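Local structure of NADP-dependent 2-hydroxyacid dehydrogenase (Rhizobium etli, 4XCV) at residues 199-204 with 208-213; 242-247 with 254-259. The protein probably catalyses the NADP(H)-dependent interconversion of 2-hydroxy acids and 2-oxo acids, and binds NADPH. All blocks are in the same frame, centred on the assembly; numbering follows the deposited sequence.

Contact 1 of 2, residues 199-204 with 208-213; sequences GLLPLT and TGFYDS. With NDP (NADPH dihydro-nicotinamide-adenine-dinucleotide phosphate), chain B.
The Y211 ring reaches across to G199 and L201 with F210 CD2 on one face, 3.6 Å above its plane and offset toward the rim, and a water at its edge. Y211 CE1 in turn lies in the plane of the F210 ring, at that ring's edge. The phenol OH comes within 3.2 Å of G199 CA, where a side chain would collide with it. The same water is 2.8 Å from Y211 OH and accepts a bond from L201 N, bridging the two segments. L201 forks between protein and cofactor: CD1 packs on Y211 OH (3.3 Å) and, crossing F210 at about a right angle, on its CE2, while CD2 meets the adenosine at O4B and C4A of NDP, 3.7 Å from each. An alanine here would probably open a gap between the adenosine and the two aromatic rings. At the other end T208 OG1, placed beside its own backbone N (chi1 -62°), donates to T204 O at 2.7 Å from 44° above the carbonyl plane, and L203 CD1 packs against the same hydroxyl. P202 puts CG 3.6 Å from C8A of NDP. This is the cofactor-binding loop after strand 196-199 of the Rossmann-type NAD(P) domain of D-2-hydroxyacid dehydrogenases.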
ATOM      1  N   GLY A 199      -9.797   7.056  10.314  1.00  9.16           N
ATOM      2  CA  GLY A 199     -10.572   8.297  10.540  1.00  9.10           C
ATOM      3  C   GLY A 199     -10.497   9.253   9.379  1.00  8.84           C
ATOM      4  O   GLY A 199      -9.416   9.783   9.082  1.00  8.96           O
ATOM      5  N   LEU A 200     -11.653   9.502   8.766  1.00  9.07           N
ATOM      6  CA  LEU A 200     -11.802  10.441   7.657  1.00  9.26           C
ATOM      7  C   LEU A 200     -13.045  11.296   7.894  1.00  9.06           C
ATOM      8  O   LEU A 200     -13.902  11.475   7.014  1.00  9.23           O
ATOM      9  CB  LEU A 200     -11.869   9.722   6.307  1.00  9.81           C
ATOM     10  CG  LEU A 200     -10.557   9.075   5.860  1.00 10.14           C
ATOM     11  CD1 LEU A 200     -10.770   8.153   4.701  1.00 10.05           C
ATOM     12  CD2 LEU A 200      -9.494  10.117   5.529  1.00 10.88           C
ATOM     13  N   LEU A 201     -13.117  11.838   9.114  1.00  9.02           N
ATOM     14  CA  LEU A 201     -14.251  12.691   9.530  1.00  9.47           C
ATOM     15  C   LEU A 201     -13.886  14.184   9.435  1.00  9.70           C
ATOM     16  O   LEU A 201     -12.732  14.544   9.687  1.00  9.97           O
ATOM     17  CB  LEU A 201     -14.640  12.399  10.991  1.00  9.90           C
ATOM     18  CG  LEU A 201     -15.208  10.998  11.278  1.00 10.06           C
ATOM     19  CD1 LEU A 201     -15.352  10.835  12.808  1.00 10.73           C
ATOM     20  CD2 LEU A 201     -16.508  10.776  10.573  1.00 10.70           C
ATOM     21  N   PRO A 202     -14.859  15.047   9.141  1.00 10.24           N
ATOM     22  CA  PRO A 202     -14.655  16.492   9.347  1.00 10.71           C
ATOM     23  C   PRO A 202     -14.613  16.840  10.809  1.00 11.10           C
ATOM     24  O   PRO A 202     -15.038  16.023  11.670  1.00 11.32           O
ATOM     25  CB  PRO A 202     -15.904  17.119   8.699  1.00 11.59           C
ATOM     26  CG  PRO A 202     -16.928  16.056   8.710  1.00 12.60           C
ATOM     27  CD  PRO A 202     -16.263  14.709   8.877  1.00 10.97           C
ATOM     28  N   LEU A 203     -14.102  18.025  11.139  1.00 11.13           N
ATOM     29  CA  LEU A 203     -14.144  18.565  12.502  1.00 11.61           C
ATOM     30  C   LEU A 203     -15.419  19.364  12.681  1.00 12.50           C
ATOM     31  O   LEU A 203     -15.656  20.363  11.982  1.00 13.46           O
ATOM     32  CB  LEU A 203     -12.958  19.489  12.764  1.00 11.97           C
ATOM     33  CG  LEU A 203     -12.889  19.976  14.225  1.00 12.99           C
ATOM     34  CD1 LEU A 203     -12.621  18.851  15.187  1.00 13.06           C
ATOM     35  CD2 LEU A 203     -11.794  21.036  14.403  1.00 13.96           C
ATOM     36  N   THR A 204     -16.241  18.897  13.606  1.00 13.33           N
ATOM     37  CA  THR A 204     -17.449  19.578  14.049  1.00 14.43           C
ATOM     38  C   THR A 204     -17.448  19.502  15.561  1.00 15.64           C
ATOM     39  O   THR A 204     -16.683  18.743  16.155  1.00 14.90           O
ATOM     40  CB  THR A 204     -18.717  18.904  13.509  1.00 14.50           C
ATOM     41  OG1 THR A 204     -18.820  17.595  14.077  1.00 14.42           O
ATOM     42  CG2 THR A 204     -18.643  18.724  12.015  1.00 14.21           C
ATOM     43  N   THR A 208     -15.225  16.618  17.871  1.00 14.60           N
ATOM     44  CA  THR A 208     -14.095  17.203  18.590  1.00 15.29           C
ATOM     45  C   THR A 208     -13.780  16.293  19.782  1.00 15.73           C
ATOM     46  O   THR A 208     -14.678  15.972  20.573  1.00 16.88           O
ATOM     47  CB  THR A 208     -14.473  18.606  19.056  1.00 16.58           C
ATOM     48  OG1 THR A 208     -14.738  19.412  17.909  1.00 16.81           O
ATOM     49  CG2 THR A 208     -13.370  19.249  19.814  1.00 17.41           C
ATOM     50  N   GLY A 209     -12.518  15.923  19.927  1.00 15.47           N
ATOM     51  CA  GLY A 209     -12.128  15.045  21.038  1.00 15.95           C
ATOM     52  C   GLY A 209     -12.812  13.694  21.030  1.00 16.09           C
ATOM     53  O   GLY A 209     -13.007  13.073  22.086  1.00 18.03           O
ATOM     54  N   PHE A 210     -13.146  13.243  19.846  1.00 15.05           N
ATOM     55  CA  PHE A 210     -13.922  12.029  19.633  1.00 15.58           C
ATOM     56  C   PHE A 210     -13.092  10.762  19.823  1.00 14.56           C
ATOM     57  O   PHE A 210     -13.583   9.758  20.395  1.00 14.88           O
ATOM     58  CB  PHE A 210     -14.518  12.155  18.231  1.00 15.99           C
ATOM     59  CG  PHE A 210     -15.315  10.982  17.793  1.00 17.31           C
ATOM     60  CD1 PHE A 210     -16.565  10.767  18.275  1.00 20.53           C
ATOM     61  CD2 PHE A 210     -14.778  10.108  16.885  1.00 18.56           C
ATOM     62  CE1 PHE A 210     -17.294   9.642  17.842  1.00 21.84           C
ATOM     63  CE2 PHE A 210     -15.467   9.030  16.460  1.00 19.09           C
ATOM     64  CZ  PHE A 210     -16.730   8.774  16.959  1.00 19.03           C
ATOM     65  N   TYR A 211     -11.860  10.774  19.323  1.00 13.20           N
ATOM     66  CA  TYR A 211     -10.991   9.622  19.417  1.00 13.32           C
ATOM     67  C   TYR A 211     -10.212   9.716  20.736  1.00 14.03           C
ATOM     68  O   TYR A 211      -9.159  10.356  20.824  1.00 14.13           O
ATOM     69  CB  TYR A 211     -10.063   9.543  18.217  1.00 12.40           C
ATOM     70  CG  TYR A 211     -10.694   9.555  16.852  1.00 11.61           C
ATOM     71  CD1 TYR A 211     -11.525   8.523  16.397  1.00 11.68           C
ATOM     72  CD2 TYR A 211     -10.435  10.586  15.989  1.00 11.46           C
ATOM     73  CE1 TYR A 211     -12.034   8.548  15.119  1.00 11.77           C
ATOM     74  CE2 TYR A 211     -10.957  10.615  14.691  1.00 11.20           C
ATOM     75  CZ  TYR A 211     -11.748   9.578  14.276  1.00 11.49           C
ATOM     76  OH  TYR A 211     -12.259   9.587  12.992  1.00 11.37           O
ATOM     77  N   ASP A 212     -10.771   9.055  21.764  1.00 14.45           N
ATOM     78  CA  ASP A 212     -10.266   9.136  23.114  1.00 15.79           C
ATOM     79  C   ASP A 212     -10.093   7.762  23.722  1.00 15.87           C
ATOM     80  O   ASP A 212     -10.331   6.742  23.104  1.00 14.87           O
ATOM     81  CB  ASP A 212     -11.140  10.057  23.978  1.00 17.26           C
ATOM     82  CG  ASP A 212     -12.551   9.553  24.172  1.00 18.36           C
ATOM     83  OD1 ASP A 212     -12.867   8.423  23.761  1.00 17.82           O
ATOM     84  OD2 ASP A 212     -13.380  10.349  24.742  1.00 21.37           O
ATOM     85  N   SER A 213      -9.616   7.747  24.964  1.00 16.90           N
ATOM     86  CA  SER A 213      -9.396   6.488  25.674  0.50 17.60           C
ATOM     87  C   SER A 213     -10.586   5.548  25.632  1.00 17.86           C
ATOM     88  O   SER A 213     -10.433   4.380  25.383  1.00 17.48           O
ATOM     89  CB  SER A 213      -9.004   6.735  27.149  0.50 18.92           C
ATOM     90  OG  SER A 213      -7.760   7.407  27.266  0.50 19.25           O
TER
HETATM   91  PA  NDP B 401     -17.355  14.611   3.302  1.00 10.13           P
HETATM   92  O1A NDP B 401     -17.525  14.192   1.874  1.00 10.59           O
HETATM   93  O2A NDP B 401     -18.098  15.816   3.843  1.00 11.81           O
HETATM   94  O5B NDP B 401     -17.698  13.332   4.198  1.00  9.86           O
HETATM   95  C5B NDP B 401     -17.766  13.475   5.620  1.00 10.21           C
HETATM   96  C4B NDP B 401     -18.183  12.137   6.182  1.00  9.66           C
HETATM   97  O4B NDP B 401     -18.127  12.226   7.603  1.00  9.81           O
HETATM   98  C3B NDP B 401     -19.595  11.767   5.791  1.00  9.27           C
HETATM   99  O3B NDP B 401     -19.693  10.347   5.562  1.00  9.61           O
HETATM  100  C2B NDP B 401     -20.349  12.168   7.030  1.00  9.45           C
HETATM  101  O2B NDP B 401     -21.586  11.439   7.264  1.00 10.19           O
HETATM  102  C1B NDP B 401     -19.349  11.795   8.122  1.00  9.23           C
HETATM  103  N9A NDP B 401     -19.617  12.453   9.402  1.00  9.95           N
HETATM  104  C8A NDP B 401     -19.623  13.785   9.604  1.00 10.27           C
HETATM  105  N7A NDP B 401     -20.014  14.037  10.891  1.00 10.85           N
HETATM  106  C5A NDP B 401     -20.288  12.823  11.456  1.00 10.80           C
HETATM  107  C6A NDP B 401     -20.787  12.429  12.697  1.00 11.96           C
HETATM  108  N6A NDP B 401     -21.027  13.315  13.664  1.00 14.36           N
HETATM  109  N1A NDP B 401     -20.971  11.121  12.913  1.00 12.10           N
HETATM  110  C2A NDP B 401     -20.699  10.213  11.951  1.00 11.26           C
HETATM  111  N3A NDP B 401     -20.230  10.515  10.729  1.00 10.68           N
HETATM  112  C4A NDP B 401     -20.034  11.836  10.530  1.00 10.42           C
HETATM  113  O3  NDP B 401     -15.799  14.861   3.624  1.00 10.10           O
HETATM  114  PN  NDP B 401     -14.497  14.284   2.878  1.00 10.01           P
HETATM  115  O1N NDP B 401     -14.641  12.800   2.828  1.00  9.85           O
HETATM  116  O2N NDP B 401     -14.278  14.956   1.607  1.00 11.10           O
HETATM  117  O5D NDP B 401     -13.360  14.754   3.866  1.00 10.24           O
HETATM  118  C5D NDP B 401     -13.388  14.376   5.250  1.00 10.87           C
HETATM  119  C4D NDP B 401     -12.424  15.311   5.989  1.00 11.16           C
HETATM  120  O4D NDP B 401     -11.081  14.999   5.647  1.00 10.95           O
HETATM  121  C3D NDP B 401     -12.544  16.771   5.648  1.00 12.09           C
HETATM  122  O3D NDP B 401     -13.598  17.402   6.397  1.00 14.52           O
HETATM  123  C2D NDP B 401     -11.173  17.337   5.979  1.00 12.13           C
HETATM  124  O2D NDP B 401     -11.189  17.880   7.322  1.00 16.05           O
HETATM  125  C1D NDP B 401     -10.274  16.135   5.989  1.00 10.88           C
HETATM  126  N1N NDP B 401      -9.166  16.156   5.030  1.00 10.24           N
HETATM  127  C2N NDP B 401      -7.881  15.927   5.447  1.00 11.17           C
HETATM  128  C3N NDP B 401      -6.830  16.041   4.602  1.00 12.05           C
HETATM  129  C7N NDP B 401      -5.475  15.765   5.002  1.00 14.49           C
HETATM  130  O7N NDP B 401      -4.567  16.244   4.282  1.00 21.82           O
HETATM  131  N7N NDP B 401      -5.156  15.024   6.048  1.00 12.74           N
HETATM  132  C4N NDP B 401      -7.062  16.343   3.173  1.00 11.78           C
HETATM  133  C5N NDP B 401      -8.464  16.528   2.843  1.00 11.23           C
HETATM  134  C6N NDP B 401      -9.457  16.474   3.702  1.00 11.02           C
HETATM  135  P2B NDP B 401     -22.770  11.497   6.159  1.00 10.69           P
HETATM  136  O1X NDP B 401     -23.950  10.875   6.832  1.00 12.16           O
HETATM  137  O2X NDP B 401     -22.960  12.969   5.835  1.00 12.34           O
HETATM  138  O3X NDP B 401     -22.280  10.784   4.966  1.00 12.18           O
HETATM  139  O   HOH W   1     -11.141  11.569  11.434  1.00 10.23           O

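Contact 2 of 2, residues 242-247 with 254-259; sequences TDIVSA and GGASLD. With NDP (NADPH dihydro-nicotinamide-adenine-dinucleotide phosphate), chain B.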
ATOM      1  N   THR A 242      -2.878  12.600  24.127  1.00 16.57           N
ATOM      2  CA  THR A 242      -2.390  11.971  25.341  1.00 17.37           C
ATOM      3  C   THR A 242      -3.032  10.593  25.554  1.00 16.84           C
ATOM      4  O   THR A 242      -2.419   9.690  26.154  1.00 16.82           O
ATOM      5  CB  THR A 242      -2.495  12.912  26.528  1.00 18.94           C
ATOM      6  OG1 THR A 242      -1.682  12.392  27.594  1.00 21.01           O
ATOM      7  CG2 THR A 242      -3.926  13.081  26.945  1.00 19.19           C
ATOM      8  N   ASP A 243      -4.252  10.402  25.051  1.00 15.62           N
ATOM      9  CA  ASP A 243      -4.908   9.117  25.158  1.00 15.72           C
ATOM     10  C   ASP A 243      -4.348   8.129  24.140  1.00 15.03           C
ATOM     11  O   ASP A 243      -4.314   6.935  24.416  1.00 14.64           O
ATOM     12  CB  ASP A 243      -6.420   9.221  24.955  1.00 16.10           C
ATOM     13  CG  ASP A 243      -7.145   9.963  26.061  1.00 17.56           C
ATOM     14  OD1 ASP A 243      -6.522  10.347  27.100  1.00 19.03           O
ATOM     15  OD2 ASP A 243      -8.390  10.144  25.898  1.00 18.14           O
ATOM     16  N   ILE A 244      -3.940   8.609  22.965  1.00 14.36           N
ATOM     17  CA  ILE A 244      -3.239   7.739  22.009  1.00 14.10           C
ATOM     18  C   ILE A 244      -1.949   7.232  22.668  1.00 14.51           C
ATOM     19  O   ILE A 244      -1.657   6.065  22.644  1.00 14.65           O
ATOM     20  CB  ILE A 244      -2.923   8.449  20.686  1.00 13.66           C
ATOM     21  CG1 ILE A 244      -4.193   8.956  20.000  1.00 13.27           C
ATOM     22  CG2 ILE A 244      -2.095   7.517  19.813  1.00 13.69           C
ATOM     23  CD1 ILE A 244      -3.895   9.898  18.881  1.00 13.41           C
ATOM     24  N   VAL A 245      -1.170   8.139  23.257  1.00 14.51           N
ATOM     25  CA  VAL A 245       0.070   7.763  23.899  1.00 15.25           C
ATOM     26  C   VAL A 245      -0.185   6.697  24.988  1.00 15.74           C
ATOM     27  O   VAL A 245       0.486   5.678  25.036  1.00 16.07           O
ATOM     28  CB  VAL A 245       0.780   8.987  24.504  1.00 15.96           C
ATOM     29  CG1 VAL A 245       2.046   8.602  25.265  1.00 16.82           C
ATOM     30  CG2 VAL A 245       1.136  10.000  23.420  1.00 15.79           C
ATOM     31  N   SER A 246      -1.130   6.945  25.885  1.00 15.88           N
ATOM     32  CA  SER A 246      -1.419   5.989  26.943  1.00 16.69           C
ATOM     33  C   SER A 246      -1.881   4.653  26.401  1.00 16.13           C
ATOM     34  O   SER A 246      -1.497   3.616  26.917  1.00 16.74           O
ATOM     35  CB  SER A 246      -2.453   6.581  27.906  1.00 17.57           C
ATOM     36  OG  SER A 246      -1.895   7.687  28.630  1.00 19.52           O
ATOM     37  N   ALA A 247      -2.729   4.702  25.372  1.00 15.00           N
ATOM     38  CA  ALA A 247      -3.285   3.459  24.796  1.00 15.09           C
ATOM     39  C   ALA A 247      -2.189   2.620  24.154  1.00 15.22           C
ATOM     40  O   ALA A 247      -2.198   1.369  24.280  1.00 15.14           O
ATOM     41  CB  ALA A 247      -4.394   3.774  23.810  1.00 14.67           C
ATOM     42  N   GLY A 254      -2.256  -1.319  19.351  1.00 13.72           N
ATOM     43  CA  GLY A 254      -1.021  -1.914  18.856  1.00 14.15           C
ATOM     44  C   GLY A 254      -0.145  -0.930  18.097  1.00 14.05           C
ATOM     45  O   GLY A 254       1.070  -1.140  18.018  1.00 16.49           O
ATOM     46  N   GLY A 255      -0.712   0.178  17.645  1.00 12.76           N
ATOM     47  CA  GLY A 255       0.023   1.181  16.919  1.00 12.42           C
ATOM     48  C   GLY A 255      -0.948   2.205  16.367  1.00 11.56           C
ATOM     49  O   GLY A 255      -2.161   2.193  16.641  1.00 11.97           O
ATOM     50  N   ALA A 256      -0.381   3.117  15.595  1.00 10.66           N
ATOM     51  CA  ALA A 256      -1.168   4.212  15.014  1.00 10.12           C
ATOM     52  C   ALA A 256      -0.477   4.756  13.798  1.00  9.71           C
ATOM     53  O   ALA A 256       0.725   4.628  13.625  1.00 10.10           O
ATOM     54  CB  ALA A 256      -1.400   5.325  16.034  1.00 10.44           C
ATOM     55  N   SER A 257      -1.257   5.413  12.941  1.00  9.26           N
ATOM     56  CA  SER A 257      -0.722   6.252  11.880  1.00  9.42           C
ATOM     57  C   SER A 257      -1.476   7.548  11.900  1.00  9.61           C
ATOM     58  O   SER A 257      -2.712   7.563  11.852  1.00  9.88           O
ATOM     59  CB  SER A 257      -0.896   5.620  10.498  1.00  9.39           C
ATOM     60  OG  SER A 257      -0.127   4.434  10.402  1.00  9.95           O
ATOM     61  N   LEU A 258      -0.737   8.662  11.943  1.00  9.62           N
ATOM     62  CA  LEU A 258      -1.340   9.971  12.086  1.00  9.86           C
ATOM     63  C   LEU A 258      -0.785  10.954  11.101  1.00  9.71           C
ATOM     64  O   LEU A 258       0.430  11.114  11.024  1.00 10.24           O
ATOM     65  CB  LEU A 258      -1.085  10.495  13.507  1.00 10.64           C
ATOM     66  CG  LEU A 258      -1.569   9.610  14.658  1.00 11.33           C
ATOM     67  CD1 LEU A 258      -1.017  10.062  15.999  1.00 12.08           C
ATOM     68  CD2 LEU A 258      -3.082   9.520  14.757  1.00 11.87           C
ATOM     69  N   ASP A 259      -1.664  11.617  10.352  1.00  9.47           N
ATOM     70  CA  ASP A 259      -1.266  12.715   9.484  1.00  9.84           C
ATOM     71  C   ASP A 259      -1.664  14.069  10.033  1.00  9.92           C
ATOM     72  O   ASP A 259      -1.241  15.110   9.491  1.00 10.31           O
ATOM     73  CB  ASP A 259      -1.958  12.592   8.115  1.00  9.93           C
ATOM     74  CG  ASP A 259      -1.426  13.555   7.094  1.00 10.15           C
ATOM     75  OD1 ASP A 259      -0.210  13.550   6.778  1.00 10.63           O
ATOM     76  OD2 ASP A 259      -2.227  14.328   6.515  1.00 10.93           O
TER
HETATM   77  PA  NDP B 401     -17.355  14.611   3.302  1.00 10.13           P
HETATM   78  O1A NDP B 401     -17.525  14.192   1.874  1.00 10.59           O
HETATM   79  O2A NDP B 401     -18.098  15.816   3.843  1.00 11.81           O
HETATM   80  O5B NDP B 401     -17.698  13.332   4.198  1.00  9.86           O
HETATM   81  C5B NDP B 401     -17.766  13.475   5.620  1.00 10.21           C
HETATM   82  C4B NDP B 401     -18.183  12.137   6.182  1.00  9.66           C
HETATM   83  O4B NDP B 401     -18.127  12.226   7.603  1.00  9.81           O
HETATM   84  C3B NDP B 401     -19.595  11.767   5.791  1.00  9.27           C
HETATM   85  O3B NDP B 401     -19.693  10.347   5.562  1.00  9.61           O
HETATM   86  C2B NDP B 401     -20.349  12.168   7.030  1.00  9.45           C
HETATM   87  O2B NDP B 401     -21.586  11.439   7.264  1.00 10.19           O
HETATM   88  C1B NDP B 401     -19.349  11.795   8.122  1.00  9.23           C
HETATM   89  N9A NDP B 401     -19.617  12.453   9.402  1.00  9.95           N
HETATM   90  C8A NDP B 401     -19.623  13.785   9.604  1.00 10.27           C
HETATM   91  N7A NDP B 401     -20.014  14.037  10.891  1.00 10.85           N
HETATM   92  C5A NDP B 401     -20.288  12.823  11.456  1.00 10.80           C
HETATM   93  C6A NDP B 401     -20.787  12.429  12.697  1.00 11.96           C
HETATM   94  N6A NDP B 401     -21.027  13.315  13.664  1.00 14.36           N
HETATM   95  N1A NDP B 401     -20.971  11.121  12.913  1.00 12.10           N
HETATM   96  C2A NDP B 401     -20.699  10.213  11.951  1.00 11.26           C
HETATM   97  N3A NDP B 401     -20.230  10.515  10.729  1.00 10.68           N
HETATM   98  C4A NDP B 401     -20.034  11.836  10.530  1.00 10.42           C
HETATM   99  O3  NDP B 401     -15.799  14.861   3.624  1.00 10.10           O
HETATM  100  PN  NDP B 401     -14.497  14.284   2.878  1.00 10.01           P
HETATM  101  O1N NDP B 401     -14.641  12.800   2.828  1.00  9.85           O
HETATM  102  O2N NDP B 401     -14.278  14.956   1.607  1.00 11.10           O
HETATM  103  O5D NDP B 401     -13.360  14.754   3.866  1.00 10.24           O
HETATM  104  C5D NDP B 401     -13.388  14.376   5.250  1.00 10.87           C
HETATM  105  C4D NDP B 401     -12.424  15.311   5.989  1.00 11.16           C
HETATM  106  O4D NDP B 401     -11.081  14.999   5.647  1.00 10.95           O
HETATM  107  C3D NDP B 401     -12.544  16.771   5.648  1.00 12.09           C
HETATM  108  O3D NDP B 401     -13.598  17.402   6.397  1.00 14.52           O
HETATM  109  C2D NDP B 401     -11.173  17.337   5.979  1.00 12.13           C
HETATM  110  O2D NDP B 401     -11.189  17.880   7.322  1.00 16.05           O
HETATM  111  C1D NDP B 401     -10.274  16.135   5.989  1.00 10.88           C
HETATM  112  N1N NDP B 401      -9.166  16.156   5.030  1.00 10.24           N
HETATM  113  C2N NDP B 401      -7.881  15.927   5.447  1.00 11.17           C
HETATM  114  C3N NDP B 401      -6.830  16.041   4.602  1.00 12.05           C
HETATM  115  C7N NDP B 401      -5.475  15.765   5.002  1.00 14.49           C
HETATM  116  O7N NDP B 401      -4.567  16.244   4.282  1.00 21.82           O
HETATM  117  N7N NDP B 401      -5.156  15.024   6.048  1.00 12.74           N
HETATM  118  C4N NDP B 401      -7.062  16.343   3.173  1.00 11.78           C
HETATM  119  C5N NDP B 401      -8.464  16.528   2.843  1.00 11.23           C
HETATM  120  C6N NDP B 401      -9.457  16.474   3.702  1.00 11.02           C
HETATM  121  P2B NDP B 401     -22.770  11.497   6.159  1.00 10.69           P
HETATM  122  O1X NDP B 401     -23.950  10.875   6.832  1.00 12.16           O
HETATM  123  O2X NDP B 401     -22.960  12.969   5.835  1.00 12.34           O
HETATM  124  O3X NDP B 401     -22.280  10.784   4.966  1.00 12.18           O
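I244 alone carries the helix side of this small contact, meeting A256 and L258 on the strand without any hydrogen bond between the segments. Its two branches divide the work. CG1 stands anti to the carbonyl carbon (chi1 -59°) and the chain runs on extended, bringing CD1 tip to tip with L258 CD1 at 4.1 Å. CG2, on the other branch, faces A256 CB at a looser 4.4 Å. A256 and L258, two residues apart on strand 255-258, both direct their CB toward the helix, whereas S257 between them faces the opposite side of the sheet, where its OG is hydrogen-bonded to Q110 and H114. F230 of the neighbouring strand 229-232 touches both I244 and L258, and F216 also packs on I244, so the aliphatic pair belongs to a larger apolar layer between helix and sheet. Just past the strand, D259 turns to the cofactor: its OD2 accepts a nearly straight bond (171°) from the carboxamide N7N of NDP at 3.0 Å. The other carboxylate oxygen, OD1, is held by T281 OG1 and D284 N, which helps fix the rotation of the group facing the nicotinamide end. Helix 241-250 and strand 255-258 complete a beta-alpha-beta crossover from strand 229-232, the repeating element of the Rossmann fold, with a cofactor-binding residue at the C-terminal end of its second strand.

How the contacts relate
Strand 196-199 leads into contact 1, which closes a short loop over residues 205-207 before helix 213-216. The chain then passes through strand 229-232 and enters helix 241-250, where contact 2 closes the turn from this helix to strand 255-258. The two closures follow in series and neither encloses the other; the centres of contact 1 and contact 2 lie about 13 Å apart. They nevertheless meet directly, since S213 N probably hydrogen-bonds to D243 OD2 at 2.8 Å, joining the start of helix 213-216 to helix 241-250. Both reach the same NADPH at different places: contact 1 packs along its adenosine and ribose parts, contact 2 binds its carboxamide.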